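Long-range contacts in protein LST4 (Kluyveromyces lactis, PDB 4ZY8), which probably takes part in amino acid uptake and in protein trafficking from the Golgi to the plasma membrane, and is represented here by its N-terminal longin (uDENN-type) domain: residues A[10-15]-A[99-104]; A[84-89]-A[127-132]; A[122-127]-A[153-158]. One frame throughout, in Å; residues are numbered along the deposited sequence.

Overall arrangement
The three contacts tie together the longin domain, a five-stranded antiparallel sheet with helices on both faces. Contact 1 is buried within the sheet, joining neighbouring strands 12-17 and 95-103 by backbone hydrogen bonds. Contacts 2 and 3 are partly buried and rest on apolar side chains: both use helix 114-134, which meets strand 79-87 in contact 2 and helix 150-166 in contact 3, and they share Thr127. Ile15 of contact 1 touches Leu128 of contact 2 and Val155 of contact 3, so the helix pair closes over the same sheet face. A charged link lies beside this apolar layer, where Arg84 of contact 2 forms salt bridges with Asp122 and Glu125 of contact 3.

Contact 1. Residues A[10-15]-A[99-104]; sequences GFRLII and SCCVTD
Ser99 pairs with Ile14 through two backbone bonds, Ile14 N to Ser99 O at 2.8 Å and Ser99 N to Ile14 O at 2.9 Å, both nearly straight. Its OG, beside the backbone N (chi1 -55°), shares a water with Ile14 O and is also hydrogen-bonded to Thr83 OG1. Cys100 sits opposite Leu13 in a non-hydrogen-bonded pair; its SG lies 4.1 Å from Phe11 CB and meets the ring obliquely, 5.3 Å from the ring centroid, as a sulfur-aromatic contact. These two strands are neighbours in the antiparallel sheet of the longin fold, at its middle: Leu13 and Cys100 face helix 150-166, while Arg12, Ile14 and Ser99 face helix 47-55. Cys101 returns to the latter face and pairs with Arg12, Cys101 N reaching Arg12 O at 2.8 Å and Arg12 N lying on a lone pair of Cys101 O at 3.0 Å. The extended Arg12 chain then leaves the pair, its guanidinium bound by Asp33 in a salt bridge and by Ile45 O. At Val102, CG1 rests 4.0 Å from Phe11 CB. Beyond the last direct bond, a water donates to Gly10 O and accepts from Thr103 N, its oxygen 3.0 Å from that nitrogen.

Contact 2. Residues A[84-89]-A[127-132]; sequences RIFYLN and TLLKYL
Phe86 reaches toward helix 114-134 and meets Leu129 with the edge of its ring, CE2 lying 3.7 Å from Leu129 CD2. Its CG, held between the backbone N and the carbonyl carbon (chi1 56°), starts the ring toward the helix. Leu129 CD2 touches near the ring plane rather than over a face, and the two side chains run alongside in opposite senses. Leu128 CD1 comes to the same edge more loosely, 4.2 Å from Phe86 CZ, so that two successive leucines of the helix border one ring.

Leu88, two residues on from Phe86, supplies the second apolar group. CG lies anti to the backbone N (chi1 159°), and from it CD1 extends to the helix. CD1 touches two leucines one turn apart, 4.1 Å from Leu129 CD2 and 4.0 Å from Leu132 CD1. Leu129 CD2 touches both Phe86 and Leu88: besides the ring edge and Leu88 CD1 it lies 3.7 Å from Leu88 O.

In the longin fold this joins strand 79-87 and the residues that follow it to helix 114-134; the axes of 84-87 and 127-132 are inclined at 30°, running in roughly the same direction. Next door, Ile96 of strand 95-103 touches Phe86, Ile98 of that strand touches Leu128, and Val155 of helix 150-166 also packs against Leu128.

Contact 3. Residues A[122-127]-A[153-158]; sequences DQCENT and AAVLQT
Cys124 SG lies anti to its own carbonyl carbon (chi1 -66°), and Val155 carries CG1 anti to the backbone N (chi1 174°); in these rotamers SG and CG1 meet at 3.8 Å. The contact is an antiparallel helix pair of the longin domain, in which helices 114-134 and 150-166 run side by side on one face of the sheet; the axes of 122-127 and 153-158 lie antiparallel at 172°, 9.5 Å apart at closest approach.

Val155 straddles the cysteine: both of its methyls are near Cys124 CB, while CG2 also approaches the backbone at Cys124 O. One turn further on, Thr158 brings its methyl against the same sulfur, CG2 standing 3.7 Å from Cys124 SG, so the thiol is contacted by two side chains of the facing helix. One turn along the first helix, Thr127 CG2 touches Ala154 CB and Val155 CG2, each at 4.3 Å, a looser meeting of methyls.

Val155 also reaches Ile15 of strand 12-17, linking the helix pair to the sheet beneath. An alanine here would remove both methyls, and would probably open a gap beside Cys124 SG and CB and deprive Thr127 CG2 of one of its two partners.

The polar end of Thr127 turns back to its own helix, where OG1 donates to Gln123 O at 3.0 Å from above the carbonyl plane, sharing that acceptor with Thr127 N.

Contact 1. Residues A[10-15]-A[99-104]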
loop_
_atom_site.group_PDB
_atom_site.type_symbol
_atom_site.label_atom_id
_atom_site.label_comp_id
_atom_site.label_asym_id
_atom_site.label_seq_id
_atom_site.Cartn_x
_atom_site.Cartn_y
_atom_site.Cartn_z
ATOM N N GLY A 10 -11.209 -4.590 -10.622
ATOM C CA GLY A 10 -10.122 -5.390 -10.120
ATOM C C GLY A 10 -9.031 -4.604 -9.449
ATOM O O GLY A 10 -8.820 -3.479 -9.787
ATOM N N PHE A 11 -8.335 -5.231 -8.515
ATOM C CA PHE A 11 -7.224 -4.626 -7.800
ATOM C C PHE A 11 -6.295 -5.651 -7.165
ATOM O O PHE A 11 -6.664 -6.766 -6.917
ATOM C CB PHE A 11 -7.697 -3.620 -6.747
ATOM C CG PHE A 11 -8.285 -4.239 -5.533
ATOM C CD1 PHE A 11 -9.564 -4.664 -5.532
ATOM C CD2 PHE A 11 -7.548 -4.403 -4.405
ATOM C CE1 PHE A 11 -10.107 -5.236 -4.428
ATOM C CE2 PHE A 11 -8.085 -4.968 -3.290
ATOM C CZ PHE A 11 -9.362 -5.401 -3.305
ATOM N N ARG A 12 -5.079 -5.235 -6.894
ATOM C CA ARG A 12 -4.165 -6.053 -6.126
ATOM C C ARG A 12 -3.595 -5.225 -4.977
ATOM O O ARG A 12 -2.995 -4.168 -5.194
ATOM C CB ARG A 12 -3.051 -6.594 -7.023
ATOM C CG ARG A 12 -2.025 -7.456 -6.308
ATOM C CD ARG A 12 -0.942 -7.955 -7.275
ATOM N NE ARG A 12 0.051 -8.784 -6.587
ATOM C CZ ARG A 12 1.176 -9.226 -7.144
ATOM N NH1 ARG A 12 1.467 -8.910 -8.396
ATOM N NH2 ARG A 12 2.018 -9.977 -6.444
ATOM N N LEU A 13 -3.777 -5.714 -3.756
ATOM C CA LEU A 13 -3.307 -5.002 -2.577
ATOM C C LEU A 13 -2.089 -5.708 -1.995
ATOM O O LEU A 13 -2.156 -6.894 -1.646
ATOM C CB LEU A 13 -4.424 -4.916 -1.524
ATOM C CG LEU A 13 -4.067 -4.329 -0.155
ATOM C CD1 LEU A 13 -3.699 -2.830 -0.267
ATOM C CD2 LEU A 13 -5.181 -4.542 0.868
ATOM N N ILE A 14 -0.980 -5.016 -1.891
ATOM C CA ILE A 14 0.188 -5.526 -1.233
ATOM C C ILE A 14 0.570 -4.732 -0.002
ATOM O O ILE A 14 0.784 -3.573 -0.088
ATOM C CB ILE A 14 1.367 -5.513 -2.186
ATOM C CG1 ILE A 14 1.011 -6.277 -3.423
ATOM C CG2 ILE A 14 2.567 -6.155 -1.563
ATOM C CD1 ILE A 14 1.122 -5.425 -4.644
ATOM N N ILE A 15 0.669 -5.382 1.141
ATOM C CA ILE A 15 1.228 -4.745 2.323
ATOM C C ILE A 15 2.604 -5.363 2.498
ATOM O O ILE A 15 2.722 -6.580 2.591
ATOM C CB ILE A 15 0.355 -4.959 3.570
ATOM C CG1 ILE A 15 -1.053 -4.392 3.339
ATOM C CG2 ILE A 15 1.008 -4.331 4.801
ATOM C CD1 ILE A 15 -2.017 -4.721 4.465
ATOM N N SER A 99 0.453 -0.787 -0.807
ATOM C CA SER A 99 0.462 -0.520 -2.251
ATOM C C SER A 99 -0.707 -1.172 -2.968
ATOM O O SER A 99 -1.082 -2.308 -2.671
ATOM C CB SER A 99 1.766 -1.021 -2.898
ATOM O OG SER A 99 2.925 -0.499 -2.281
ATOM N N CYS A 100 -1.216 -0.509 -3.991
ATOM C CA CYS A 100 -2.361 -1.039 -4.693
ATOM C C CYS A 100 -2.208 -0.904 -6.205
ATOM O O CYS A 100 -1.856 0.166 -6.699
ATOM C CB CYS A 100 -3.636 -0.338 -4.217
ATOM S SG CYS A 100 -5.177 -1.052 -4.887
ATOM N N CYS A 101 -2.448 -2.000 -6.928
ATOM C CA CYS A 101 -2.470 -1.973 -8.394
ATOM C C CYS A 101 -3.904 -1.887 -8.897
ATOM O O CYS A 101 -4.756 -2.652 -8.460
ATOM C CB CYS A 101 -1.814 -3.225 -8.994
ATOM S SG CYS A 101 -0.206 -3.660 -8.327
ATOM N N VAL A 102 -4.150 -0.998 -9.831
ATOM C CA VAL A 102 -5.395 -0.930 -10.557
ATOM C C VAL A 102 -5.120 -0.660 -12.036
ATOM O O VAL A 102 -4.042 -0.287 -12.401
ATOM C CB VAL A 102 -6.332 0.167 -10.012
ATOM C CG1 VAL A 102 -6.867 -0.199 -8.655
ATOM C CG2 VAL A 102 -5.637 1.506 -9.958
ATOM N N THR A 103 -6.128 -0.835 -12.868
ATOM C CA THR A 103 -6.041 -0.528 -14.288
ATOM C C THR A 103 -5.693 0.943 -14.518
ATOM O O THR A 103 -6.221 1.812 -13.822
ATOM C CB THR A 103 -7.380 -0.824 -14.977
ATOM O OG1 THR A 103 -7.803 -2.156 -14.647
ATOM C CG2 THR A 103 -7.248 -0.670 -16.478
ATOM N N ASP A 104 -4.833 1.209 -15.471
ATOM C CA ASP A 104 -4.375 2.549 -15.667
ATOM C C ASP A 104 -5.466 3.534 -16.062
ATOM O O ASP A 104 -5.283 4.710 -15.960
ATOM C CB ASP A 104 -3.184 2.600 -16.610
ATOM C CG ASP A 104 -3.509 2.128 -17.988
ATOM O OD1 ASP A 104 -4.673 1.931 -18.312
ATOM O OD2 ASP A 104 -2.586 1.962 -18.766
HETATM O O HOH W 1 -8.847 -1.740 -11.849
HETATM O O HOH W 2 3.386 -2.637 -0.611
#

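Contact 2. Residues A[84-89]-A[127-132]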
loop_
_atom_site.group_PDB
_atom_site.type_symbol
_atom_site.label_atom_id
_atom_site.label_comp_id
_atom_site.label_asym_id
_atom_site.label_seq_id
_atom_site.Cartn_x
_atom_site.Cartn_y
_atom_site.Cartn_z
ATOM N N ARG A 84 1.248 4.066 -0.271
ATOM C CA ARG A 84 1.493 4.822 0.951
ATOM C C ARG A 84 2.676 4.189 1.662
ATOM O O ARG A 84 2.625 3.012 2.023
ATOM C CB ARG A 84 0.257 4.810 1.855
ATOM C CG ARG A 84 0.499 5.178 3.337
ATOM C CD ARG A 84 0.888 6.652 3.541
ATOM N NE ARG A 84 -0.073 7.585 2.921
ATOM C CZ ARG A 84 -1.089 8.186 3.537
ATOM N NH1 ARG A 84 -1.336 7.975 4.829
ATOM N NH2 ARG A 84 -1.865 9.013 2.840
ATOM N N ILE A 85 3.733 4.955 1.894
ATOM C CA ILE A 85 4.884 4.379 2.567
ATOM C C ILE A 85 5.164 5.237 3.808
ATOM O O ILE A 85 5.039 6.446 3.759
ATOM C CB ILE A 85 6.093 4.266 1.593
ATOM C CG1 ILE A 85 7.232 3.444 2.178
ATOM C CG2 ILE A 85 6.553 5.627 1.077
ATOM C CD1 ILE A 85 8.181 2.964 1.098
ATOM N N PHE A 86 5.428 4.601 4.942
ATOM C CA PHE A 86 5.603 5.317 6.206
ATOM C C PHE A 86 6.567 4.597 7.127
ATOM O O PHE A 86 6.859 3.419 6.927
ATOM C CB PHE A 86 4.264 5.511 6.926
ATOM C CG PHE A 86 3.513 4.230 7.178
ATOM C CD1 PHE A 86 2.703 3.687 6.197
ATOM C CD2 PHE A 86 3.592 3.593 8.407
ATOM C CE1 PHE A 86 2.004 2.503 6.418
ATOM C CE2 PHE A 86 2.897 2.415 8.642
ATOM C CZ PHE A 86 2.099 1.868 7.635
ATOM N N TYR A 87 7.029 5.290 8.146
ATOM C CA TYR A 87 7.938 4.743 9.123
ATOM C C TYR A 87 7.226 4.348 10.407
ATOM O O TYR A 87 6.269 4.968 10.780
ATOM C CB TYR A 87 9.020 5.768 9.437
ATOM C CG TYR A 87 9.928 6.076 8.289
ATOM C CD1 TYR A 87 9.610 7.051 7.382
ATOM C CD2 TYR A 87 11.103 5.388 8.114
ATOM C CE1 TYR A 87 10.422 7.323 6.332
ATOM C CE2 TYR A 87 11.931 5.661 7.066
ATOM C CZ TYR A 87 11.585 6.633 6.173
ATOM O OH TYR A 87 12.396 6.915 5.134
ATOM N N LEU A 88 7.729 3.347 11.111
ATOM C CA LEU A 88 7.120 2.951 12.365
ATOM C C LEU A 88 7.093 4.081 13.345
ATOM O O LEU A 88 6.155 4.251 14.054
ATOM C CB LEU A 88 7.804 1.745 12.976
ATOM C CG LEU A 88 7.623 1.523 14.486
ATOM C CD1 LEU A 88 6.219 1.723 15.007
ATOM C CD2 LEU A 88 8.198 0.217 14.969
ATOM N N ASN A 89 8.158 4.840 13.393
ATOM C CA ASN A 89 8.244 5.964 14.293
ATOM C C ASN A 89 9.414 6.858 13.911
ATOM O O ASN A 89 10.108 6.594 12.930
ATOM C CB ASN A 89 8.390 5.477 15.744
ATOM C CG ASN A 89 9.524 4.476 15.921
ATOM O OD1 ASN A 89 10.685 4.805 15.690
ATOM N ND2 ASN A 89 9.192 3.251 16.347
ATOM N N THR A 127 -3.858 1.978 11.563
ATOM C CA THR A 127 -4.242 0.632 11.996
ATOM C C THR A 127 -3.020 -0.291 12.141
ATOM O O THR A 127 -2.859 -1.006 13.147
ATOM C CB THR A 127 -5.265 0.031 11.020
ATOM O OG1 THR A 127 -6.467 0.813 11.061
ATOM C CG2 THR A 127 -5.609 -1.422 11.408
ATOM N N LEU A 128 -2.165 -0.261 11.135
ATOM C CA LEU A 128 -0.950 -1.072 11.140
ATOM C C LEU A 128 0.016 -0.598 12.243
ATOM O O LEU A 128 0.681 -1.411 12.886
ATOM C CB LEU A 128 -0.283 -1.033 9.775
ATOM C CG LEU A 128 -1.085 -1.665 8.627
ATOM C CD1 LEU A 128 -0.328 -1.594 7.304
ATOM C CD2 LEU A 128 -1.530 -3.108 8.921
ATOM N N LEU A 129 0.089 0.718 12.463
ATOM C CA LEU A 129 0.943 1.245 13.530
ATOM C C LEU A 129 0.471 0.809 14.911
ATOM O O LEU A 129 1.281 0.513 15.779
ATOM C CB LEU A 129 1.018 2.781 13.471
ATOM C CG LEU A 129 1.811 3.323 12.277
ATOM C CD1 LEU A 129 1.765 4.864 12.223
ATOM C CD2 LEU A 129 3.255 2.802 12.345
ATOM N N LYS A 130 -0.838 0.735 15.103
ATOM C CA LYS A 130 -1.391 0.269 16.370
ATOM C C LYS A 130 -1.082 -1.200 16.640
ATOM O O LYS A 130 -0.941 -1.599 17.805
ATOM C CB LYS A 130 -2.900 0.516 16.424
ATOM C CG LYS A 130 -3.239 1.969 16.695
ATOM C CD LYS A 130 -2.988 2.296 18.164
ATOM C CE LYS A 130 -3.327 3.740 18.483
ATOM N NZ LYS A 130 -2.655 4.177 19.750
ATOM N N TYR A 131 -1.021 -2.010 15.594
ATOM C CA TYR A 131 -0.603 -3.390 15.713
ATOM C C TYR A 131 0.795 -3.453 16.272
ATOM O O TYR A 131 1.070 -4.222 17.143
ATOM C CB TYR A 131 -0.664 -4.143 14.383
ATOM C CG TYR A 131 -0.017 -5.497 14.469
ATOM C CD1 TYR A 131 -0.736 -6.606 14.818
ATOM C CD2 TYR A 131 1.331 -5.632 14.306
ATOM C CE1 TYR A 131 -0.133 -7.829 14.939
ATOM C CE2 TYR A 131 1.936 -6.838 14.414
ATOM C CZ TYR A 131 1.196 -7.930 14.734
ATOM O OH TYR A 131 1.796 -9.117 14.845
ATOM N N LEU A 132 1.664 -2.640 15.728
ATOM C CA LEU A 132 3.061 -2.621 16.157
ATOM C C LEU A 132 3.178 -2.218 17.626
ATOM O O LEU A 132 3.993 -2.777 18.363
ATOM C CB LEU A 132 3.876 -1.690 15.262
ATOM C CG LEU A 132 3.908 -2.231 13.834
ATOM C CD1 LEU A 132 4.643 -1.307 12.911
ATOM C CD2 LEU A 132 4.555 -3.605 13.826
#

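Contact 3. Residues A[122-127]-A[153-158]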
loop_
_atom_site.group_PDB
_atom_site.type_symbol
_atom_site.label_atom_id
_atom_site.label_comp_id
_atom_site.label_asym_id
_atom_site.label_seq_id
_atom_site.Cartn_x
_atom_site.Cartn_y
_atom_site.Cartn_z
ATOM N N ASP A 122 -4.677 7.042 5.431
ATOM C CA ASP A 122 -4.297 7.472 6.766
ATOM C C ASP A 122 -4.838 6.522 7.814
ATOM O O ASP A 122 -4.123 6.158 8.688
ATOM C CB ASP A 122 -4.790 8.863 7.144
ATOM C CG ASP A 122 -4.217 9.971 6.303
ATOM O OD1 ASP A 122 -3.078 9.894 5.827
ATOM O OD2 ASP A 122 -4.930 10.961 6.133
ATOM N N GLN A 123 -6.107 6.152 7.715
ATOM C CA GLN A 123 -6.696 5.215 8.678
ATOM C C GLN A 123 -5.944 3.871 8.598
ATOM O O GLN A 123 -5.598 3.292 9.623
ATOM C CB GLN A 123 -8.189 4.976 8.399
ATOM C CG GLN A 123 -9.048 6.229 8.203
ATOM C CD GLN A 123 -10.536 5.880 8.025
ATOM O OE1 GLN A 123 -10.883 4.770 7.603
ATOM N NE2 GLN A 123 -11.397 6.847 8.252
ATOM N N CYS A 124 -5.664 3.407 7.378
ATOM C CA CYS A 124 -4.907 2.141 7.201
ATOM C C CYS A 124 -3.531 2.201 7.864
ATOM O O CYS A 124 -3.106 1.249 8.542
ATOM C CB CYS A 124 -4.749 1.811 5.722
ATOM S SG CYS A 124 -6.338 1.436 4.894
ATOM N N GLU A 125 -2.840 3.322 7.663
ATOM C CA GLU A 125 -1.553 3.565 8.305
ATOM C C GLU A 125 -1.699 3.551 9.835
ATOM O O GLU A 125 -0.924 2.881 10.500
ATOM C CB GLU A 125 -0.936 4.891 7.817
ATOM C CG GLU A 125 0.333 5.304 8.552
ATOM C CD GLU A 125 0.886 6.652 8.066
ATOM O OE1 GLU A 125 0.708 6.986 6.875
ATOM O OE2 GLU A 125 1.484 7.383 8.885
ATOM N N ASN A 126 -2.687 4.262 10.394
ATOM C CA ASN A 126 -2.947 4.205 11.850
ATOM C C ASN A 126 -3.169 2.787 12.364
ATOM O O ASN A 126 -2.772 2.448 13.478
ATOM C CB ASN A 126 -4.226 4.981 12.262
ATOM C CG ASN A 126 -4.104 6.480 12.069
ATOM O OD1 ASN A 126 -3.000 7.024 12.029
ATOM N ND2 ASN A 126 -5.258 7.166 12.011
ATOM N N THR A 127 -3.858 1.978 11.563
ATOM C CA THR A 127 -4.242 0.632 11.996
ATOM C C THR A 127 -3.020 -0.291 12.141
ATOM O O THR A 127 -2.859 -1.006 13.147
ATOM C CB THR A 127 -5.265 0.031 11.020
ATOM O OG1 THR A 127 -6.467 0.813 11.061
ATOM C CG2 THR A 127 -5.609 -1.422 11.408
ATOM N N ALA A 153 -6.568 -7.456 8.384
ATOM C CA ALA A 153 -7.859 -7.672 7.758
ATOM C C ALA A 153 -8.641 -6.356 7.635
ATOM O O ALA A 153 -9.336 -6.138 6.637
ATOM C CB ALA A 153 -8.676 -8.688 8.539
ATOM N N ALA A 154 -8.543 -5.492 8.645
ATOM C CA ALA A 154 -9.237 -4.203 8.606
ATOM C C ALA A 154 -8.755 -3.352 7.416
ATOM O O ALA A 154 -9.559 -2.660 6.779
ATOM C CB ALA A 154 -9.038 -3.442 9.916
ATOM N N VAL A 155 -7.451 -3.389 7.133
ATOM C CA VAL A 155 -6.913 -2.669 5.976
ATOM C C VAL A 155 -7.461 -3.215 4.647
ATOM O O VAL A 155 -7.841 -2.449 3.747
ATOM C CB VAL A 155 -5.389 -2.691 5.958
ATOM C CG1 VAL A 155 -4.871 -2.060 4.649
ATOM C CG2 VAL A 155 -4.854 -1.909 7.191
ATOM N N LEU A 156 -7.489 -4.537 4.518
ATOM C CA LEU A 156 -8.062 -5.161 3.321
ATOM C C LEU A 156 -9.516 -4.734 3.162
ATOM O O LEU A 156 -9.985 -4.435 2.061
ATOM C CB LEU A 156 -7.958 -6.701 3.404
ATOM C CG LEU A 156 -8.592 -7.527 2.278
ATOM C CD1 LEU A 156 -8.082 -7.099 0.897
ATOM C CD2 LEU A 156 -8.314 -9.043 2.518
ATOM N N GLN A 157 -10.226 -4.718 4.253
ATOM C CA GLN A 157 -11.605 -4.365 4.218
ATOM C C GLN A 157 -11.846 -2.910 3.840
ATOM O O GLN A 157 -12.738 -2.605 3.128
ATOM C CB GLN A 157 -12.280 -4.721 5.505
ATOM C CG GLN A 157 -13.769 -4.637 5.418
ATOM C CD GLN A 157 -14.445 -4.942 6.726
ATOM O OE1 GLN A 157 -14.141 -5.929 7.366
ATOM N NE2 GLN A 157 -15.350 -4.096 7.122
ATOM N N THR A 158 -10.991 -2.028 4.291
ATOM C CA THR A 158 -11.070 -0.623 3.874
ATOM C C THR A 158 -10.879 -0.470 2.365
ATOM O O THR A 158 -11.529 0.370 1.744
ATOM C CB THR A 158 -10.044 0.250 4.656
ATOM O OG1 THR A 158 -10.534 0.408 5.991
ATOM C CG2 THR A 158 -9.942 1.645 4.064
#